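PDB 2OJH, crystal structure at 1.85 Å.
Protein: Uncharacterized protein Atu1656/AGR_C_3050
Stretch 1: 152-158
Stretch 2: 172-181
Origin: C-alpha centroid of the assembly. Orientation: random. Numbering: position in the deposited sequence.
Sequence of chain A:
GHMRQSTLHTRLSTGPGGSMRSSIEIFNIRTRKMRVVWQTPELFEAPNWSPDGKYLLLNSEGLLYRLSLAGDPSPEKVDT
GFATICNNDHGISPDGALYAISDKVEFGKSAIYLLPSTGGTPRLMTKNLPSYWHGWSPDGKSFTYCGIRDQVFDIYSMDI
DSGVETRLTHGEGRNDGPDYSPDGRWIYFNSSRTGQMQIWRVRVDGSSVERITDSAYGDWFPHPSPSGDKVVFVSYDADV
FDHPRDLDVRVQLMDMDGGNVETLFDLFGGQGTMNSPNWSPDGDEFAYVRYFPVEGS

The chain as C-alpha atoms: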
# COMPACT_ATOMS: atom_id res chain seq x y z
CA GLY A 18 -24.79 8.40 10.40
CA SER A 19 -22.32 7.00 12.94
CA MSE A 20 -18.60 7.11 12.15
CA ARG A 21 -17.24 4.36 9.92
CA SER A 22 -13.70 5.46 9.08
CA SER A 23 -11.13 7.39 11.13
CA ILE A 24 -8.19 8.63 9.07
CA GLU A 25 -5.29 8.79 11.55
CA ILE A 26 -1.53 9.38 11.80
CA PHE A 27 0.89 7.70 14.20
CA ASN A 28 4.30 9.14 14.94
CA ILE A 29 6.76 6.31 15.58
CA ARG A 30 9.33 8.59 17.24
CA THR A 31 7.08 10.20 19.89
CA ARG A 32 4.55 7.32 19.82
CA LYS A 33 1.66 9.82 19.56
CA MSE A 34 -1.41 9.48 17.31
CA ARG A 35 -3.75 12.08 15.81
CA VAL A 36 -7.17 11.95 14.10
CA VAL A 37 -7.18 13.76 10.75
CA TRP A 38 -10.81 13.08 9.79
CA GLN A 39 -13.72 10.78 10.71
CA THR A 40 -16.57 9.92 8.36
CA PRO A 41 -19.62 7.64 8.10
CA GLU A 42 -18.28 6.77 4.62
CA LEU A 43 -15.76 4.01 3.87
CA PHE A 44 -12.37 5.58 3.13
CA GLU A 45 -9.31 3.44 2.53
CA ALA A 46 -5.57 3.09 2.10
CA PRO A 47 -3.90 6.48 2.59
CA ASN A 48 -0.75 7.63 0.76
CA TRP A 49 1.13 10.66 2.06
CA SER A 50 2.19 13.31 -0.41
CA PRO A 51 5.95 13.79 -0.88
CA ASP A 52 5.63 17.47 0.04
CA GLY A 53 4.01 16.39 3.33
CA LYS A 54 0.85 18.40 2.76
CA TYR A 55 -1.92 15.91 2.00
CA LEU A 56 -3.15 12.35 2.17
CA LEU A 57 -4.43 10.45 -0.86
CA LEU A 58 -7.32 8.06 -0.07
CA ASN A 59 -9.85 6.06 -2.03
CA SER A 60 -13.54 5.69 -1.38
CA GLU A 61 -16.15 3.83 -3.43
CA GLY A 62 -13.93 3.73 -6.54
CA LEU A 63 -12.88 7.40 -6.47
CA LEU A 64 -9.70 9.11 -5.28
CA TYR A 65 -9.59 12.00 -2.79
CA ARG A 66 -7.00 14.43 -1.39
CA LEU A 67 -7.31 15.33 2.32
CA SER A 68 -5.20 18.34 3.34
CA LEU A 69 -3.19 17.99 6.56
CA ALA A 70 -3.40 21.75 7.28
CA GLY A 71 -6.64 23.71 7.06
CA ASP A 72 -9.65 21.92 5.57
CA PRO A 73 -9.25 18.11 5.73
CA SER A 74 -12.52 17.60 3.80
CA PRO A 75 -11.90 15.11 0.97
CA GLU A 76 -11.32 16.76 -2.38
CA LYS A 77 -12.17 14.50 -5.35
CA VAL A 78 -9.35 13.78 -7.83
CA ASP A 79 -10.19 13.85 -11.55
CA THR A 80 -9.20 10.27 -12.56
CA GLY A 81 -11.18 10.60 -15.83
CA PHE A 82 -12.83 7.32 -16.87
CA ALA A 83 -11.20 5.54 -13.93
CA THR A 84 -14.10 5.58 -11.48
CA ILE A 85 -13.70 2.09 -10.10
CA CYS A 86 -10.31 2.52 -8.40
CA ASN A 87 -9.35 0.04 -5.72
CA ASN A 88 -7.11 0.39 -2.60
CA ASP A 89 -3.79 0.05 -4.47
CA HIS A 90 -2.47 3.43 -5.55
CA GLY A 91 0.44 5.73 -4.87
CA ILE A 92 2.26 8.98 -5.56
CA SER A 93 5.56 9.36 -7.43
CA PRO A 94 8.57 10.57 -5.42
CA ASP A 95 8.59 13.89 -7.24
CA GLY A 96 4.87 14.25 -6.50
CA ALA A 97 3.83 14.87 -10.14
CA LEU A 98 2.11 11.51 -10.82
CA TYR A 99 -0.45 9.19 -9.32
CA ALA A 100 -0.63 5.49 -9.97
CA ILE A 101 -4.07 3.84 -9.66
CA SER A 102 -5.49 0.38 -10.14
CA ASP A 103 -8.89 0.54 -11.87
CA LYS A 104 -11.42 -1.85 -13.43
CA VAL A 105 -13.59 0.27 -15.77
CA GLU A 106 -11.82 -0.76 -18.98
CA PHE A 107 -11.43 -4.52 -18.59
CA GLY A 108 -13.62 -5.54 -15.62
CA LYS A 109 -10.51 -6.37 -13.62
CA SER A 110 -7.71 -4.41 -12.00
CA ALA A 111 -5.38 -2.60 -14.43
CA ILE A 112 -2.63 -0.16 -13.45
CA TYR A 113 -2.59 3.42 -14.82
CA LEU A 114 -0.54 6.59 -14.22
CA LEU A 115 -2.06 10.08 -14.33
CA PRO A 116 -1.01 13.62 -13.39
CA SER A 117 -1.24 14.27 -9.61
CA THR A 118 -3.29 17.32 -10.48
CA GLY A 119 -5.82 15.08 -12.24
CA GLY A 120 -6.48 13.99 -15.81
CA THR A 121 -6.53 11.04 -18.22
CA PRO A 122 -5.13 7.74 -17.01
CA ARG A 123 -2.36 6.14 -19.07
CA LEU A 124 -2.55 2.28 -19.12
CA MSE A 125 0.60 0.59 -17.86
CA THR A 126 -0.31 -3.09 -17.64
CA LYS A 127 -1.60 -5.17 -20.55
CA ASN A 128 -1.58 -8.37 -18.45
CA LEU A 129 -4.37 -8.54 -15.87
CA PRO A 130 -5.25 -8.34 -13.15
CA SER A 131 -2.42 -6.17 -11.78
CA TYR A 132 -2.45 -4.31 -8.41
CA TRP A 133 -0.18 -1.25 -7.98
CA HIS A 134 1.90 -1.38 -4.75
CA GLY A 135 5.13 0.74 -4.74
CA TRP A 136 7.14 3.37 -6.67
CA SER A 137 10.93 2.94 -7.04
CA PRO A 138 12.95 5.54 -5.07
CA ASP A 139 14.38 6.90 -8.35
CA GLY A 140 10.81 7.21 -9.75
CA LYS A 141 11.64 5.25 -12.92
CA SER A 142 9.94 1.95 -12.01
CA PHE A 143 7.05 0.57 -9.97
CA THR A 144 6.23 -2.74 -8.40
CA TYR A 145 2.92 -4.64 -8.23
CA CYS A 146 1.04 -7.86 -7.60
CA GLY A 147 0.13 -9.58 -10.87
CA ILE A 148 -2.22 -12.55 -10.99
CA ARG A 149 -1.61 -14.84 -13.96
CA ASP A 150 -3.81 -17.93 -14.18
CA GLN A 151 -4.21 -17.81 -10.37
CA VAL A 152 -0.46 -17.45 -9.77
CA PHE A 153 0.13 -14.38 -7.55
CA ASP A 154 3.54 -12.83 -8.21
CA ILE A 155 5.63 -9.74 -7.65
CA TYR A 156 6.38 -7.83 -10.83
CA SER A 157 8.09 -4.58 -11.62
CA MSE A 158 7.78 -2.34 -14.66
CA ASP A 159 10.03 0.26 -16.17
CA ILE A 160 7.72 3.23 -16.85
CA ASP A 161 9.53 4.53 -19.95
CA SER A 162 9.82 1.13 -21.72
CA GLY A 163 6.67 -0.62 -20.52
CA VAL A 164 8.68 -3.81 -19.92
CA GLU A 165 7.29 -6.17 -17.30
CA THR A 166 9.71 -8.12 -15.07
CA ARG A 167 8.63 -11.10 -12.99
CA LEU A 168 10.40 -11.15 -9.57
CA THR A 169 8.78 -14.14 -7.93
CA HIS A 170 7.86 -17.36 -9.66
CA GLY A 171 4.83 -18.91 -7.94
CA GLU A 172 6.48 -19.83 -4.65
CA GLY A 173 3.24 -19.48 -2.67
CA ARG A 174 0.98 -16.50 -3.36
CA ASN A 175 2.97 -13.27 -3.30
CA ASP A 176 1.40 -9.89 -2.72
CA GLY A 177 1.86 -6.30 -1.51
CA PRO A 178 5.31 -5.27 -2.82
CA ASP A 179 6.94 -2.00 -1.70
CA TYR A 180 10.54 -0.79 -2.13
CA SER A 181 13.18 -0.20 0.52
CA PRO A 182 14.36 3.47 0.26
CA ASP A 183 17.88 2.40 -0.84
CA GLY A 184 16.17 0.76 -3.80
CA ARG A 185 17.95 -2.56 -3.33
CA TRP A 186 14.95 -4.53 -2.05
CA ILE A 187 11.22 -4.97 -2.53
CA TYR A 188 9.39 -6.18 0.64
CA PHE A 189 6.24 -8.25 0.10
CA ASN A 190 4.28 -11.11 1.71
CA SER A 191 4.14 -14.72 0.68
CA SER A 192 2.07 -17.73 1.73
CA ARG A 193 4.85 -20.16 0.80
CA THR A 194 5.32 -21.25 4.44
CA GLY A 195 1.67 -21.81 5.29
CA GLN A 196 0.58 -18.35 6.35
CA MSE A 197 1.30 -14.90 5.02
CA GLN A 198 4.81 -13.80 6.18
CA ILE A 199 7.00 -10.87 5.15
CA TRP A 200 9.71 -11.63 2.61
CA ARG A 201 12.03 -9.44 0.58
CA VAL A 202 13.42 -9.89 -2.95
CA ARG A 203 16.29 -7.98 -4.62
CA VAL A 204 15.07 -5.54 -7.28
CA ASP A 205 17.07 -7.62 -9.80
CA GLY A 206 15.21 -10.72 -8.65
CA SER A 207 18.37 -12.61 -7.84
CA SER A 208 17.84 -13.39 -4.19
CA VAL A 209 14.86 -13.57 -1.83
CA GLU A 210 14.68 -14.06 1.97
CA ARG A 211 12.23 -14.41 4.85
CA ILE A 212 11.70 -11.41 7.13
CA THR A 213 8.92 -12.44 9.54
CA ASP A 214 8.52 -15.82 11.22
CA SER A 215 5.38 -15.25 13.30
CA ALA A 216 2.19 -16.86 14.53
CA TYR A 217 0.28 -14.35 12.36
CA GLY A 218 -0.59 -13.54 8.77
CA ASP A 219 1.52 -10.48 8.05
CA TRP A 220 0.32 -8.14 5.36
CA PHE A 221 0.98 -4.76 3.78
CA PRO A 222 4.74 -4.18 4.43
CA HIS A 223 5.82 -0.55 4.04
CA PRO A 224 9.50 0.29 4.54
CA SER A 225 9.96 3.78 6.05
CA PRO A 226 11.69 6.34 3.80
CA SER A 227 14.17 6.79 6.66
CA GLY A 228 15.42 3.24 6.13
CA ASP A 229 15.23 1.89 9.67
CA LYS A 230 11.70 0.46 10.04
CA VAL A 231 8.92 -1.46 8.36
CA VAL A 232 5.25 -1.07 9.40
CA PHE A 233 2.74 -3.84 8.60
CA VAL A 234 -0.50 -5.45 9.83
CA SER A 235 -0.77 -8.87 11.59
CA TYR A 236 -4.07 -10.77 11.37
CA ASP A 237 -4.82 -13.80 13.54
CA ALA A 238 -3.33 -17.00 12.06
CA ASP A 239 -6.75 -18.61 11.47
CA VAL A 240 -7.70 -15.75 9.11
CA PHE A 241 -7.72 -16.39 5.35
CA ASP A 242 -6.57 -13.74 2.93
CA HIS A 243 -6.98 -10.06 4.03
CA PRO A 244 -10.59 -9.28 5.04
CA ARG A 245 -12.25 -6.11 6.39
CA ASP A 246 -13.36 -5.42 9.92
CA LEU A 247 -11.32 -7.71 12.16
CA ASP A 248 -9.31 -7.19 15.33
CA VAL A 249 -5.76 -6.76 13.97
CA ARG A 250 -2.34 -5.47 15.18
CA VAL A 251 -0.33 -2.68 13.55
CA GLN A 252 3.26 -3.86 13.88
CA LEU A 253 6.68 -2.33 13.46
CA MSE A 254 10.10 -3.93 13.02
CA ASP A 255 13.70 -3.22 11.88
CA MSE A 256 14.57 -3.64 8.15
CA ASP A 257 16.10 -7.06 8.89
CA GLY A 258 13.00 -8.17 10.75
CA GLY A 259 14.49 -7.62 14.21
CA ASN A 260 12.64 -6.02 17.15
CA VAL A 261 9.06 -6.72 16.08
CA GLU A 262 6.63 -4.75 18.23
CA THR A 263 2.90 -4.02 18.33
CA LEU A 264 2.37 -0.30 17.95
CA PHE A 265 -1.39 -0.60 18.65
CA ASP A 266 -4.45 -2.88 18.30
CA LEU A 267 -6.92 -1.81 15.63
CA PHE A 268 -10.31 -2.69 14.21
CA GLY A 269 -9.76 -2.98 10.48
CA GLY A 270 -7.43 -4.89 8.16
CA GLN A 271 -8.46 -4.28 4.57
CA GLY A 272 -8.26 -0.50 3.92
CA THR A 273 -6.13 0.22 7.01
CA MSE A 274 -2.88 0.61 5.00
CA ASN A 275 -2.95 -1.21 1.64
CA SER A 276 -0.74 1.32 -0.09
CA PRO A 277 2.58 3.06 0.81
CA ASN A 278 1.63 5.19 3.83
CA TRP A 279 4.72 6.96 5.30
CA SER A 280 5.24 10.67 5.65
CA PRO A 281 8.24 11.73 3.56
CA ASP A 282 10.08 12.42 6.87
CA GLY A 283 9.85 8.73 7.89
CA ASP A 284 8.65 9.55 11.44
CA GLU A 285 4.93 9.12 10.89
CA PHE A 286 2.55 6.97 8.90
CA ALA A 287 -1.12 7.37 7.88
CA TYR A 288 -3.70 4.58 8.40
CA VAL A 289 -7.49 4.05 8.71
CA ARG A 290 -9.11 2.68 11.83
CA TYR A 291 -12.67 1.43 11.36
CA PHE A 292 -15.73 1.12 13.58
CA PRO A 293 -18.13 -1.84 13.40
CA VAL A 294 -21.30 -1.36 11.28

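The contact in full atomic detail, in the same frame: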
# COMPACT_ATOMS: atom_id res chain seq x y z
N VAL A 152 -1.79 -17.53 -10.36
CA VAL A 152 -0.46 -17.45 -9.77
C VAL A 152 -0.23 -15.97 -9.41
O VAL A 152 -0.29 -15.09 -10.28
CB VAL A 152 0.64 -17.94 -10.75
CG1 VAL A 152 2.01 -17.90 -10.10
CG2 VAL A 152 0.32 -19.34 -11.30
N PHE A 153 0.02 -15.72 -8.13
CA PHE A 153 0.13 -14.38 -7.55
C PHE A 153 1.62 -14.06 -7.44
O PHE A 153 2.31 -14.64 -6.59
CB PHE A 153 -0.46 -14.35 -6.13
CG PHE A 153 -1.95 -14.54 -6.06
CD1 PHE A 153 -2.54 -15.75 -6.44
CD2 PHE A 153 -2.76 -13.53 -5.56
CE1 PHE A 153 -3.92 -15.94 -6.34
CE2 PHE A 153 -4.15 -13.72 -5.43
CZ PHE A 153 -4.73 -14.90 -5.85
N ASP A 154 2.12 -13.14 -8.27
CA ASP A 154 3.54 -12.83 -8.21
C ASP A 154 3.86 -11.36 -8.10
O ASP A 154 3.01 -10.48 -8.42
CB ASP A 154 4.29 -13.37 -9.44
CG ASP A 154 4.59 -14.85 -9.33
OD1 ASP A 154 5.09 -15.31 -8.27
OD2 ASP A 154 4.32 -15.54 -10.33
N ILE A 155 5.10 -11.09 -7.70
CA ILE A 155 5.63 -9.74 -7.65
C ILE A 155 6.24 -9.44 -8.99
O ILE A 155 7.03 -10.24 -9.53
CB ILE A 155 6.71 -9.62 -6.53
CG1 ILE A 155 6.16 -10.15 -5.18
CG2 ILE A 155 7.27 -8.18 -6.44
CD1 ILE A 155 4.84 -9.50 -4.69
N TYR A 156 5.87 -8.28 -9.54
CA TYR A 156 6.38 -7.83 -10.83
C TYR A 156 6.92 -6.43 -10.63
O TYR A 156 6.54 -5.74 -9.67
CB TYR A 156 5.26 -7.75 -11.89
CG TYR A 156 4.78 -9.09 -12.34
CD1 TYR A 156 5.33 -9.71 -13.45
CD2 TYR A 156 3.79 -9.77 -11.62
CE1 TYR A 156 4.92 -11.00 -13.83
CE2 TYR A 156 3.38 -11.05 -12.00
CZ TYR A 156 3.95 -11.65 -13.10
OH TYR A 156 3.54 -12.89 -13.50
N SER A 157 7.77 -5.98 -11.55
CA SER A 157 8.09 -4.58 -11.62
C SER A 157 8.02 -4.13 -13.08
O SER A 157 8.09 -4.96 -13.99
CB SER A 157 9.47 -4.31 -11.02
OG SER A 157 10.47 -4.95 -11.78
N MSE A 158 7.82 -2.85 -13.30
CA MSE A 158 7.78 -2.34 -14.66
C MSE A 158 8.61 -1.09 -14.72
O MSE A 158 8.60 -0.29 -13.80
CB MSE A 158 6.34 -2.06 -15.11
CG MSE A 158 6.23 -1.26 -16.42
SE MSE A 158 4.44 -1.35 -17.15
CE MSE A 158 4.25 -3.27 -17.36
N GLU A 172 6.18 -19.27 -5.96
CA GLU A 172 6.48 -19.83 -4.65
C GLU A 172 5.44 -19.26 -3.69
O GLU A 172 5.59 -18.15 -3.21
CB GLU A 172 7.89 -19.43 -4.18
CG GLU A 172 9.03 -19.85 -5.12
CD GLU A 172 9.38 -18.73 -6.12
OE1 GLU A 172 8.69 -17.70 -6.13
OE2 GLU A 172 10.34 -18.88 -6.90
N GLY A 173 4.36 -20.00 -3.45
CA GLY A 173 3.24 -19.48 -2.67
C GLY A 173 2.53 -18.39 -3.43
O GLY A 173 2.84 -18.15 -4.60
N ARG A 174 1.55 -17.74 -2.80
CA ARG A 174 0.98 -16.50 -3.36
C ARG A 174 1.81 -15.33 -2.83
O ARG A 174 2.18 -15.31 -1.67
CB ARG A 174 -0.49 -16.31 -2.97
CG ARG A 174 -1.38 -17.50 -3.26
CD ARG A 174 -2.82 -17.16 -2.90
NE ARG A 174 -3.74 -18.17 -3.40
CZ ARG A 174 -5.06 -18.15 -3.21
NH1 ARG A 174 -5.62 -17.17 -2.53
NH2 ARG A 174 -5.80 -19.12 -3.69
N ASN A 175 2.09 -14.36 -3.68
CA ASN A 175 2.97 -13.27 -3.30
C ASN A 175 2.27 -11.98 -3.60
O ASN A 175 1.76 -11.80 -4.71
CB ASN A 175 4.29 -13.35 -4.07
CG ASN A 175 4.95 -14.68 -3.91
OD1 ASN A 175 5.49 -15.00 -2.83
ND2 ASN A 175 4.87 -15.51 -4.94
N ASP A 176 2.24 -11.08 -2.62
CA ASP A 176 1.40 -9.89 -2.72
C ASP A 176 2.05 -8.70 -2.03
O ASP A 176 3.10 -8.83 -1.37
CB ASP A 176 0.06 -10.20 -2.07
CG ASP A 176 -1.08 -9.33 -2.58
OD1 ASP A 176 -0.85 -8.25 -3.15
OD2 ASP A 176 -2.23 -9.76 -2.38
N GLY A 177 1.46 -7.52 -2.23
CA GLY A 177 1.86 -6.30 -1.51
C GLY A 177 3.32 -5.90 -1.51
O GLY A 177 3.91 -5.72 -0.43
N PRO A 178 3.92 -5.70 -2.71
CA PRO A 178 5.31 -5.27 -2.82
C PRO A 178 5.53 -3.78 -2.59
O PRO A 178 4.77 -2.94 -3.10
CB PRO A 178 5.69 -5.62 -4.27
CG PRO A 178 4.40 -5.62 -5.01
CD PRO A 178 3.30 -5.92 -4.05
N ASP A 179 6.61 -3.43 -1.89
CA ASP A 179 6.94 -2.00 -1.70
C ASP A 179 8.47 -1.92 -1.56
O ASP A 179 9.08 -2.79 -0.97
CB ASP A 179 6.20 -1.51 -0.45
CG ASP A 179 6.21 0.01 -0.29
OD1 ASP A 179 6.75 0.71 -1.16
OD2 ASP A 179 5.63 0.50 0.72
N TYR A 180 9.08 -0.89 -2.14
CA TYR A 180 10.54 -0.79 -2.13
C TYR A 180 11.14 -0.35 -0.80
O TYR A 180 10.56 0.45 -0.07
CB TYR A 180 10.99 0.24 -3.15
CG TYR A 180 10.75 -0.12 -4.59
CD1 TYR A 180 9.50 0.05 -5.17
CD2 TYR A 180 11.78 -0.63 -5.37
CE1 TYR A 180 9.29 -0.26 -6.53
CE2 TYR A 180 11.58 -0.95 -6.70
CZ TYR A 180 10.33 -0.76 -7.28
OH TYR A 180 10.16 -1.07 -8.62
N SER A 181 12.35 -0.84 -0.50
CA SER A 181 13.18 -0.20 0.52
C SER A 181 13.68 1.14 -0.07
O SER A 181 13.83 1.25 -1.30
CB SER A 181 14.35 -1.09 0.91
OG SER A 181 15.19 -1.36 -0.20
O HOH W 1 0.72 -17.75 -6.52

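The two stretches bury 472 Å² between them; strands 152-158 and 175-180 run with their N-to-C directions 32° apart. The CA atoms come nearest at Phe-153 and Arg-174, just before the second strand, 4.8 Å apart, and those of Asp-154 and Asn-175 lie 5.0 Å apart.

The polar centre of the contact is Asn-175. Its backbone N donates to Phe-153 O at 2.9 Å, and its side chain adds a second bond to the same acceptor, ND2 to Phe-153 O at 3.2 Å. A chi1 of -55° (m), on a CA-to-CB bond that points toward the other strand, places the amide so that N and ND2 converge on one carbonyl. The same ND2 donates to Glu-172 O within its own stretch at 3.2 Å and reaches Asp-154 OD1 in a weak bond of 3.3 Å. A carboxamide suits this buried site because its NH2 group can serve several acceptors, while OD1 is satisfied elsewhere in the structure. Asp-154 starts from a CA-to-CB bond directed away, but with chi1 at -80° (m) its carboxylate comes nearer to the partner strand and meets the amide.

Beside this link a water bridges the two backbones, accepting from Phe-153 N at 2.7 Å and donating to Gly-173 O at 2.9 Å. Gly-173 has a phi of 68°, a value that by itself favours glycine.

Phe-153 gives up the largest area in the contact, 105 Å². Its CA-to-CB bond points toward the second stretch, and chi1 of -68° (m) with chi2 of 66° presents a ring face to Arg-174. The arginine, m at chi1 and nearly extended from chi2 onward, lays its aliphatic stem along that face: Arg-174 CD sits 3.9 Å from the centroid of the Phe-153 ring, 17° off the normal, a CH-pi contact. Beyond it, Arg-174 NE lies 3.7 Å from Phe-153 CE1. Arginine suits this exposed position, since its methylenes and the near part of its guanidinium can lie over an aromatic ring at the surface.

Ile-155 supplies a second apolar patch. Its CA-to-CB bond points sideways, yet both chi angles are m and the end of the chain comes nearer. Ile-155 CD1 packs 3.7 Å from Asn-175 C and also lies 3.9 Å from Pro-178 CG, and Ile-155 CG2 lies 3.7 Å from Pro-178 CB; the flexible, apolar side chain fills the space between the backbone and the proline ring. Farther along the contact thins: Ser-157 CB lies 4.1 Å from Tyr-180 OH, where a small side chain meets the tip of a long one.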